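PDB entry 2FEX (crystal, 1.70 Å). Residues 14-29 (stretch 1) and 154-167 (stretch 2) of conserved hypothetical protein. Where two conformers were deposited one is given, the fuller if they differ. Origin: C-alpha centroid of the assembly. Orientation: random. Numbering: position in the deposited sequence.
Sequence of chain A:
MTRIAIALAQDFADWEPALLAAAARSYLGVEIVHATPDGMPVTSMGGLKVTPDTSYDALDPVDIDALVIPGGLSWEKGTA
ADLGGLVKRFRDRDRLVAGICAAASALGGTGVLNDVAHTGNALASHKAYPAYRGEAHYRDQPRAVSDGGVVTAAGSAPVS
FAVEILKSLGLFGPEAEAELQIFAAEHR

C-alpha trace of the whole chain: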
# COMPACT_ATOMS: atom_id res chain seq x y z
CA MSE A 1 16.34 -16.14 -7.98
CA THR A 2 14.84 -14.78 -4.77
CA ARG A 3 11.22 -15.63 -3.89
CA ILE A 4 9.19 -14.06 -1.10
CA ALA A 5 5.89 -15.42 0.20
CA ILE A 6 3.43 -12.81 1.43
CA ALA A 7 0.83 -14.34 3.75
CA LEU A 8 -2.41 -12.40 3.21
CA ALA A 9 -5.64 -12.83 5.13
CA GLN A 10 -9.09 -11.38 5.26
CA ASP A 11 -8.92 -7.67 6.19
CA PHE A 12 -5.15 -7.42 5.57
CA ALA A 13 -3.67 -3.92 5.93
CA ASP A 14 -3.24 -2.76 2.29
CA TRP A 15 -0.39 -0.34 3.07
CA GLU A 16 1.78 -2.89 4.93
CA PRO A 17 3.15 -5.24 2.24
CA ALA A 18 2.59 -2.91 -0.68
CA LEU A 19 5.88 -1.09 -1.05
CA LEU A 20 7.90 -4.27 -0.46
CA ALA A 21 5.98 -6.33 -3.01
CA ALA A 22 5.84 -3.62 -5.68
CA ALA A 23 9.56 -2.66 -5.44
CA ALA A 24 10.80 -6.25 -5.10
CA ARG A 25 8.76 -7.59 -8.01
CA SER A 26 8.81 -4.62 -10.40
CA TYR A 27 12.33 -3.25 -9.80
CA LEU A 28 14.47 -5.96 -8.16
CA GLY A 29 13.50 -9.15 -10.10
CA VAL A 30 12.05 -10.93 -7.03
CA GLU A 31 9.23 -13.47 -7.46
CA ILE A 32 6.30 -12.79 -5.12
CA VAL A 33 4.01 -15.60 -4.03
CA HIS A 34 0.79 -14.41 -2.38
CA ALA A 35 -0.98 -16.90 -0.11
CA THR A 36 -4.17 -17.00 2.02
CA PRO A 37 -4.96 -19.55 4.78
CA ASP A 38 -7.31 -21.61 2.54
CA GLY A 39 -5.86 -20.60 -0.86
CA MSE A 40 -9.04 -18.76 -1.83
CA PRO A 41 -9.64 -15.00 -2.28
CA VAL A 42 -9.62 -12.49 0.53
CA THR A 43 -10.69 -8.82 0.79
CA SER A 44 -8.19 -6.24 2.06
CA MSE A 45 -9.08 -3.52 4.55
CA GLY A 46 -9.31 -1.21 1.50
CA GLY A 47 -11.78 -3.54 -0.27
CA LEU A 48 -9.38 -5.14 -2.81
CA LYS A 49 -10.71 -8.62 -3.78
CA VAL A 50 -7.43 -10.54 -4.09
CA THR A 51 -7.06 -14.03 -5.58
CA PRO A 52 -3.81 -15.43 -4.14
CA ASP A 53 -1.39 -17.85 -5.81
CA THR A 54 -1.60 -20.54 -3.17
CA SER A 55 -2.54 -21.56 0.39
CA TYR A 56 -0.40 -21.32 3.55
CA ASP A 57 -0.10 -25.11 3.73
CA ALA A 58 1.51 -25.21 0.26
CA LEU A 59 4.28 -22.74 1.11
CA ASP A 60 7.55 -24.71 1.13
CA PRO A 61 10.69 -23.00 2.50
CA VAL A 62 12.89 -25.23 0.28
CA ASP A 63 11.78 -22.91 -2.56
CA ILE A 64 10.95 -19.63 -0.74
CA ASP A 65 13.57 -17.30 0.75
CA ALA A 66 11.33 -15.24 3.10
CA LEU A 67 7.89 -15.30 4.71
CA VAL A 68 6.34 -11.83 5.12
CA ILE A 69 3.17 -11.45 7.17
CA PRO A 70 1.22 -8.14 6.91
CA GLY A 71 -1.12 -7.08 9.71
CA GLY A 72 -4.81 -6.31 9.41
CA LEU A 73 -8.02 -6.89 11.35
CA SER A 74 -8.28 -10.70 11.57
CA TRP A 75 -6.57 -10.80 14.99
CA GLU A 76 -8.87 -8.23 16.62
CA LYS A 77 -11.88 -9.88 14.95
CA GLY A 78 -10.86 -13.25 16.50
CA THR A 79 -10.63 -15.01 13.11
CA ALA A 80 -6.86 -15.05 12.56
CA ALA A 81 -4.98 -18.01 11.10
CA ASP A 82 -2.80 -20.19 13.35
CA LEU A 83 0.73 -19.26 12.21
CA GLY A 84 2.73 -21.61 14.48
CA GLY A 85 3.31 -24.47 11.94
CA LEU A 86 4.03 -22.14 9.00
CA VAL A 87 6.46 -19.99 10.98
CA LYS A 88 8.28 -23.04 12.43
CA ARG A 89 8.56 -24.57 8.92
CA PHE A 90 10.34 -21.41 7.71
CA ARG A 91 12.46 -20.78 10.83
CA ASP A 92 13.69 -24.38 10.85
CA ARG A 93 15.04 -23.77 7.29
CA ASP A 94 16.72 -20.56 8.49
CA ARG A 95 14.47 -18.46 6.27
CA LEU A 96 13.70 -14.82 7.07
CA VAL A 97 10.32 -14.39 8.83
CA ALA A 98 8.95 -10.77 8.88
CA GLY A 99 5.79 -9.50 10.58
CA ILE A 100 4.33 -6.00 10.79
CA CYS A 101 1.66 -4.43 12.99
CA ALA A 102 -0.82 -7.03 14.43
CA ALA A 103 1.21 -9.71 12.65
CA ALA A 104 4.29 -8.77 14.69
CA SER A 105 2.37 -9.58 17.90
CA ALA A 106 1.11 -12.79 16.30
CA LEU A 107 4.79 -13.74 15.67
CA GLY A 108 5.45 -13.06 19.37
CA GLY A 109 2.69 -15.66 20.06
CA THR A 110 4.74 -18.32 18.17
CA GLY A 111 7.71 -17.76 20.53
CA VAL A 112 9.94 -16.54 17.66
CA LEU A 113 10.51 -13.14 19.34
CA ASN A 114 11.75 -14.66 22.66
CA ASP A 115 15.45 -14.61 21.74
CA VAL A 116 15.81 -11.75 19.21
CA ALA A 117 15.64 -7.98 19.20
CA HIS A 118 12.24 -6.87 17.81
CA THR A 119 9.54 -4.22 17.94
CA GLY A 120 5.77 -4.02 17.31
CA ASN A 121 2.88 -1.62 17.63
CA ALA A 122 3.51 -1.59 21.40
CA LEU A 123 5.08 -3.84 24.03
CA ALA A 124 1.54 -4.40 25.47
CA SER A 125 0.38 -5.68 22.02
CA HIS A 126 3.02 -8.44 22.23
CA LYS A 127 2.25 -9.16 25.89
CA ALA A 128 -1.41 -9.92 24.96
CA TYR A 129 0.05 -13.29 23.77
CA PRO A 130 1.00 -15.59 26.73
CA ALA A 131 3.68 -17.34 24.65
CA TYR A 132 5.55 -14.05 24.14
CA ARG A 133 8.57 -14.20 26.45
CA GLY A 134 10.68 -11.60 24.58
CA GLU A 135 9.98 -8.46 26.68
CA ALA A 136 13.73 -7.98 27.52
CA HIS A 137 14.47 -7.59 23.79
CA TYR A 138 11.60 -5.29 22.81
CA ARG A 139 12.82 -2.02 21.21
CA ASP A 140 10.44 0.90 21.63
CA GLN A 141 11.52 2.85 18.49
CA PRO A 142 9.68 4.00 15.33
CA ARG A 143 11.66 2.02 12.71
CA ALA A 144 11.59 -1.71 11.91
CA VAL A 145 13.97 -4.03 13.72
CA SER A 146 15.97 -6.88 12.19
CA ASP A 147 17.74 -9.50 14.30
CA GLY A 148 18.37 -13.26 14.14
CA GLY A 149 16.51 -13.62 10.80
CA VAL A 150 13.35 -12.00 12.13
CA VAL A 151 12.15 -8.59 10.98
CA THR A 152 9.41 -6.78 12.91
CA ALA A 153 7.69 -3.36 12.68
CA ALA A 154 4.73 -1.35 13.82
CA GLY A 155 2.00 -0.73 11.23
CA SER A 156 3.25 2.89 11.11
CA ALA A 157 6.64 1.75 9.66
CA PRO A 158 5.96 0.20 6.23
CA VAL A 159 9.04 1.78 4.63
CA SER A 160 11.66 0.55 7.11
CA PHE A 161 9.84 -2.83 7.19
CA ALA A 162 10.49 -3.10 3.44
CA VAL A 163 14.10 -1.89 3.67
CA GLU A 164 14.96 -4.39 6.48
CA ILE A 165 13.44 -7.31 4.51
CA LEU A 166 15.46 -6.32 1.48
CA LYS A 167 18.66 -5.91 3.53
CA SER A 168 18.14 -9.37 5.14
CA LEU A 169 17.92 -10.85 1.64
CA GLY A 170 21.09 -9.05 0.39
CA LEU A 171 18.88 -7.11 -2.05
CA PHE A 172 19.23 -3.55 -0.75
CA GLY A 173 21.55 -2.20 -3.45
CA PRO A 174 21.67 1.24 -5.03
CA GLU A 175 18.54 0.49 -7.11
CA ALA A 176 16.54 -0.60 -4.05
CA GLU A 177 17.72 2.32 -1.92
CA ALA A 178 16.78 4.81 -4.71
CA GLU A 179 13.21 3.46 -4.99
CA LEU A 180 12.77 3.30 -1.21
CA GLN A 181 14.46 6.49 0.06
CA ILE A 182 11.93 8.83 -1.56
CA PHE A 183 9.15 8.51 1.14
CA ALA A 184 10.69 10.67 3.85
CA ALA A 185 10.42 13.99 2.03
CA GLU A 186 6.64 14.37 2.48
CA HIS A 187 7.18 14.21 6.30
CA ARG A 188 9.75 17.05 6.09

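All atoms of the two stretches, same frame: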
# COMPACT_ATOMS: atom_id res chain seq x y z
N ASP A 14 -3.73 -2.96 3.68
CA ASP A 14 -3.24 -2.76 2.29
C ASP A 14 -1.87 -2.11 2.25
O ASP A 14 -1.06 -2.41 1.37
CB ASP A 14 -4.16 -1.84 1.47
CG ASP A 14 -5.61 -2.33 1.45
OD1 ASP A 14 -6.18 -2.39 0.31
OD2 ASP A 14 -6.18 -2.61 2.52
N TRP A 15 -1.62 -1.16 3.19
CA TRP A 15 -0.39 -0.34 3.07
C TRP A 15 0.86 -1.09 3.61
O TRP A 15 1.98 -0.57 3.49
CB TRP A 15 -0.55 0.97 3.86
CG TRP A 15 -0.59 0.80 5.33
CD1 TRP A 15 0.48 0.88 6.20
CD2 TRP A 15 -1.75 0.59 6.13
NE1 TRP A 15 0.04 0.68 7.51
CE2 TRP A 15 -1.31 0.49 7.50
CE3 TRP A 15 -3.11 0.41 5.85
CZ2 TRP A 15 -2.21 0.24 8.55
CZ3 TRP A 15 -4.00 0.15 6.91
CH2 TRP A 15 -3.54 0.11 8.25
N GLU A 16 0.68 -2.29 4.20
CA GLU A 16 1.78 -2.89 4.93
C GLU A 16 2.74 -3.72 4.06
O GLU A 16 3.94 -3.68 4.30
CB GLU A 16 1.24 -3.66 6.16
CG GLU A 16 0.69 -2.60 7.15
CD GLU A 16 0.14 -3.11 8.48
OE1 GLU A 16 0.12 -4.32 8.68
OE2 GLU A 16 -0.26 -2.25 9.33
N PRO A 17 2.21 -4.50 3.10
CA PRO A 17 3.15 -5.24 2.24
C PRO A 17 3.32 -4.63 0.87
O PRO A 17 4.01 -5.20 0.02
CB PRO A 17 2.44 -6.60 2.12
CG PRO A 17 0.99 -6.23 1.99
CD PRO A 17 0.81 -4.93 2.87
N ALA A 18 2.70 -3.46 0.66
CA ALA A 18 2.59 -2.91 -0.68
C ALA A 18 3.89 -2.42 -1.30
O ALA A 18 4.26 -2.77 -2.44
CB ALA A 18 1.56 -1.69 -0.64
N LEU A 19 4.60 -1.58 -0.55
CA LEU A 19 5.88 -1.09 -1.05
C LEU A 19 6.90 -2.23 -1.28
O LEU A 19 7.58 -2.25 -2.30
CB LEU A 19 6.39 -0.01 -0.09
CG LEU A 19 7.69 0.59 -0.55
CD1 LEU A 19 7.52 1.30 -1.97
CD2 LEU A 19 8.06 1.68 0.50
N LEU A 20 6.98 -3.16 -0.32
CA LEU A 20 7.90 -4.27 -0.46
C LEU A 20 7.57 -5.07 -1.72
O LEU A 20 8.49 -5.36 -2.51
CB LEU A 20 7.87 -5.20 0.75
CG LEU A 20 8.70 -6.44 0.38
CD1 LEU A 20 10.17 -6.16 0.54
CD2 LEU A 20 8.25 -7.72 1.09
N ALA A 21 6.31 -5.48 -1.87
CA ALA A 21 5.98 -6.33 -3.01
C ALA A 21 6.21 -5.60 -4.32
O ALA A 21 6.79 -6.15 -5.26
CB ALA A 21 4.52 -6.83 -2.91
N ALA A 22 5.74 -4.34 -4.40
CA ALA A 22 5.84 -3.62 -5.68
C ALA A 22 7.31 -3.39 -6.08
O ALA A 22 7.67 -3.56 -7.25
CB ALA A 22 5.12 -2.28 -5.55
N ALA A 23 8.15 -2.96 -5.12
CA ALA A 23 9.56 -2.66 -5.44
C ALA A 23 10.32 -3.95 -5.76
O ALA A 23 11.02 -4.03 -6.76
CB ALA A 23 10.22 -1.94 -4.27
N ALA A 24 10.12 -4.97 -4.91
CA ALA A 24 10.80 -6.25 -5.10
C ALA A 24 10.48 -6.86 -6.47
O ALA A 24 11.37 -7.21 -7.21
CB ALA A 24 10.56 -7.25 -3.97
N ARG A 25 9.20 -6.87 -6.83
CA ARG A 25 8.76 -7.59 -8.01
C ARG A 25 9.06 -6.77 -9.28
O ARG A 25 9.49 -7.28 -10.30
CB ARG A 25 7.27 -7.93 -7.90
CG ARG A 25 6.74 -8.64 -9.15
CD ARG A 25 5.30 -9.15 -8.87
NE ARG A 25 4.69 -9.83 -10.02
CZ ARG A 25 3.96 -9.25 -10.98
NH1 ARG A 25 3.78 -7.93 -11.00
NH2 ARG A 25 3.41 -9.98 -11.97
N SER A 26 8.75 -5.47 -9.20
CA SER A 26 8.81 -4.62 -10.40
C SER A 26 10.18 -4.06 -10.69
O SER A 26 10.52 -3.84 -11.86
CB SER A 26 7.67 -3.54 -10.39
OG SER A 26 6.42 -4.21 -10.51
N TYR A 27 11.00 -3.86 -9.65
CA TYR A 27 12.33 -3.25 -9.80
C TYR A 27 13.52 -4.16 -9.53
O TYR A 27 14.57 -3.95 -10.11
CB TYR A 27 12.45 -1.95 -8.99
CG TYR A 27 11.53 -0.89 -9.58
CD1 TYR A 27 11.64 -0.55 -10.94
CD2 TYR A 27 10.56 -0.27 -8.82
CE1 TYR A 27 10.80 0.40 -11.52
CE2 TYR A 27 9.69 0.69 -9.39
CZ TYR A 27 9.83 1.02 -10.74
OH TYR A 27 9.04 1.96 -11.36
N LEU A 28 13.33 -5.18 -8.70
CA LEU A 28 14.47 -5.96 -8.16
C LEU A 28 14.46 -7.43 -8.61
O LEU A 28 15.29 -8.24 -8.16
CB LEU A 28 14.48 -5.84 -6.62
CG LEU A 28 14.49 -4.41 -6.02
CD1 LEU A 28 14.59 -4.50 -4.48
CD2 LEU A 28 15.67 -3.58 -6.58
N GLY A 29 13.51 -7.80 -9.49
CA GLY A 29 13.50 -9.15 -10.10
C GLY A 29 13.14 -10.29 -9.14
O GLY A 29 13.47 -11.45 -9.39
N ALA A 154 6.07 -1.83 13.51
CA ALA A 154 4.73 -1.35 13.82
C ALA A 154 4.07 -1.11 12.43
O ALA A 154 4.78 -0.89 11.41
CB ALA A 154 4.86 -0.06 14.57
N GLY A 155 2.74 -1.05 12.44
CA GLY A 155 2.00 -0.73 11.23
C GLY A 155 2.35 0.65 10.68
O GLY A 155 2.17 0.88 9.48
N SER A 156 2.84 1.54 11.55
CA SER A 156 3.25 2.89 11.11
C SER A 156 4.60 2.92 10.36
O SER A 156 5.06 4.01 9.95
CB SER A 156 3.39 3.78 12.37
OG SER A 156 4.23 3.11 13.33
N ALA A 157 5.27 1.76 10.22
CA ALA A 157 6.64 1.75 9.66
C ALA A 157 6.74 0.85 8.40
O ALA A 157 7.65 0.00 8.34
CB ALA A 157 7.66 1.27 10.72
N PRO A 158 5.87 1.07 7.41
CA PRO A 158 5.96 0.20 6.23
C PRO A 158 7.25 0.36 5.43
O PRO A 158 7.69 -0.60 4.77
CB PRO A 158 4.73 0.63 5.39
CG PRO A 158 4.49 2.10 5.75
CD PRO A 158 4.82 2.12 7.26
N VAL A 159 7.84 1.56 5.44
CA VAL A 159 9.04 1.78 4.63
C VAL A 159 10.23 1.02 5.22
O VAL A 159 10.91 0.29 4.52
CB VAL A 159 9.34 3.27 4.44
CG1 VAL A 159 10.59 3.39 3.52
CG2 VAL A 159 8.08 3.94 3.84
N SER A 160 10.51 1.22 6.51
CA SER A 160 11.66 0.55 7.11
C SER A 160 11.43 -0.98 7.18
O SER A 160 12.39 -1.74 7.13
CB SER A 160 12.02 1.13 8.47
OG SER A 160 10.92 1.08 9.36
N PHE A 161 10.16 -1.38 7.26
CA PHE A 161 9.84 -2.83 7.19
C PHE A 161 10.37 -3.37 5.83
O PHE A 161 11.11 -4.39 5.79
CB PHE A 161 8.33 -3.01 7.28
CG PHE A 161 7.89 -4.47 7.39
CD1 PHE A 161 8.34 -5.29 8.41
CD2 PHE A 161 6.96 -4.97 6.45
CE1 PHE A 161 7.83 -6.63 8.55
CE2 PHE A 161 6.44 -6.31 6.58
CZ PHE A 161 6.93 -7.14 7.60
N ALA A 162 10.03 -2.66 4.75
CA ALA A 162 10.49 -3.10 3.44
C ALA A 162 12.01 -3.10 3.32
O ALA A 162 12.61 -4.06 2.79
CB ALA A 162 9.86 -2.26 2.33
N VAL A 163 12.64 -2.04 3.81
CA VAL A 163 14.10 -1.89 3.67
C VAL A 163 14.77 -3.04 4.46
O VAL A 163 15.71 -3.66 3.96
CB VAL A 163 14.55 -0.54 4.25
CG1 VAL A 163 16.07 -0.53 4.47
CG2 VAL A 163 14.03 0.61 3.35
N GLU A 164 14.27 -3.35 5.67
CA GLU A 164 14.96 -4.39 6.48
C GLU A 164 14.79 -5.79 5.86
O GLU A 164 15.70 -6.62 5.95
CB GLU A 164 14.47 -4.40 7.93
CG GLU A 164 14.86 -3.14 8.72
CD GLU A 164 16.39 -2.99 8.92
OE1 GLU A 164 17.20 -3.95 8.68
OE2 GLU A 164 16.80 -1.87 9.33
N ILE A 165 13.65 -6.03 5.20
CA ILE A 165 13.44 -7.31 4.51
C ILE A 165 14.42 -7.41 3.37
O ILE A 165 15.13 -8.44 3.22
CB ILE A 165 11.99 -7.42 3.98
CG1 ILE A 165 11.07 -7.58 5.21
CG2 ILE A 165 11.81 -8.58 2.98
CD1 ILE A 165 9.58 -7.33 4.96
N LEU A 166 14.51 -6.33 2.58
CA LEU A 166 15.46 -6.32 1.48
C LEU A 166 16.92 -6.46 1.93
O LEU A 166 17.66 -7.21 1.33
CB LEU A 166 15.30 -5.07 0.64
CG LEU A 166 13.95 -5.03 -0.11
CD1 LEU A 166 13.88 -3.71 -0.81
CD2 LEU A 166 13.79 -6.26 -1.07
N LYS A 167 17.29 -5.76 3.00
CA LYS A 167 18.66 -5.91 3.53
C LYS A 167 18.93 -7.35 3.96
O LYS A 167 20.01 -7.89 3.65
CB LYS A 167 18.90 -4.98 4.72
CG LYS A 167 18.97 -3.49 4.29
CD LYS A 167 19.27 -2.66 5.54
CE LYS A 167 19.69 -1.25 5.13
NZ LYS A 167 20.06 -0.38 6.30
O HOH W 1 6.18 -2.41 3.05

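How do two segments whose touching residues are at least 138 positions apart in sequence come to lie together? Each carries a helix, beginning at Ala18 in the first stretch and at Pro158 in the second, and the two run in broadly the same direction, their axes inclined by 44° and 8.7 Å apart at closest approach. The backbones come nearest where Leu20 CA lies 4.8 Å from Ala162 CA, a closeness that the small alanine side chain permits.

What does Leu20, which has the most surface covered, do at this crossing? Its CA-to-CB bond points sideways, yet the end of the side chain, in a t, p rotamer, comes nearer the partner stretch. Leu20 CB packs 3.9 Å from Ala162 CB, while Leu20 CD1 reaches Ile165 CG2 at 3.8 Å and Leu166 CD2 at 4.0 Å. These contacts are purely apolar, and burial away from water favours them.

Why does Leu166 matter further along? One turn beyond Ala162, it points toward the first stretch, and both its methyl groups pack on Leu28, Leu166 CD1 lying 3.8 Å and Leu166 CD2 3.9 Å from Leu28 CD1; Leu166 CD2 also touches Leu20 and lies 4.5 Å from Ala24 CB. The helices have diverged here, with Ala24 CA 8.1 Å from Leu166 CA, so the longer leucine side chain spans the gap.

What polar chemistry joins the other end? Trp15 NE1 donates a hydrogen bond of 2.9 Å to Gly155 O, nearly straight at 161°, and Pro158 also sits at the edge of the indole ring. A water donates to both Glu16 O and Pro158 O, each 2.9 Å from its oxygen, linking the backbones. Glu16 OE2 approaches Gly155 CA at 3.3 Å; a CB on this glycine would come within 2.7 Å of Glu16 OE2 and clash.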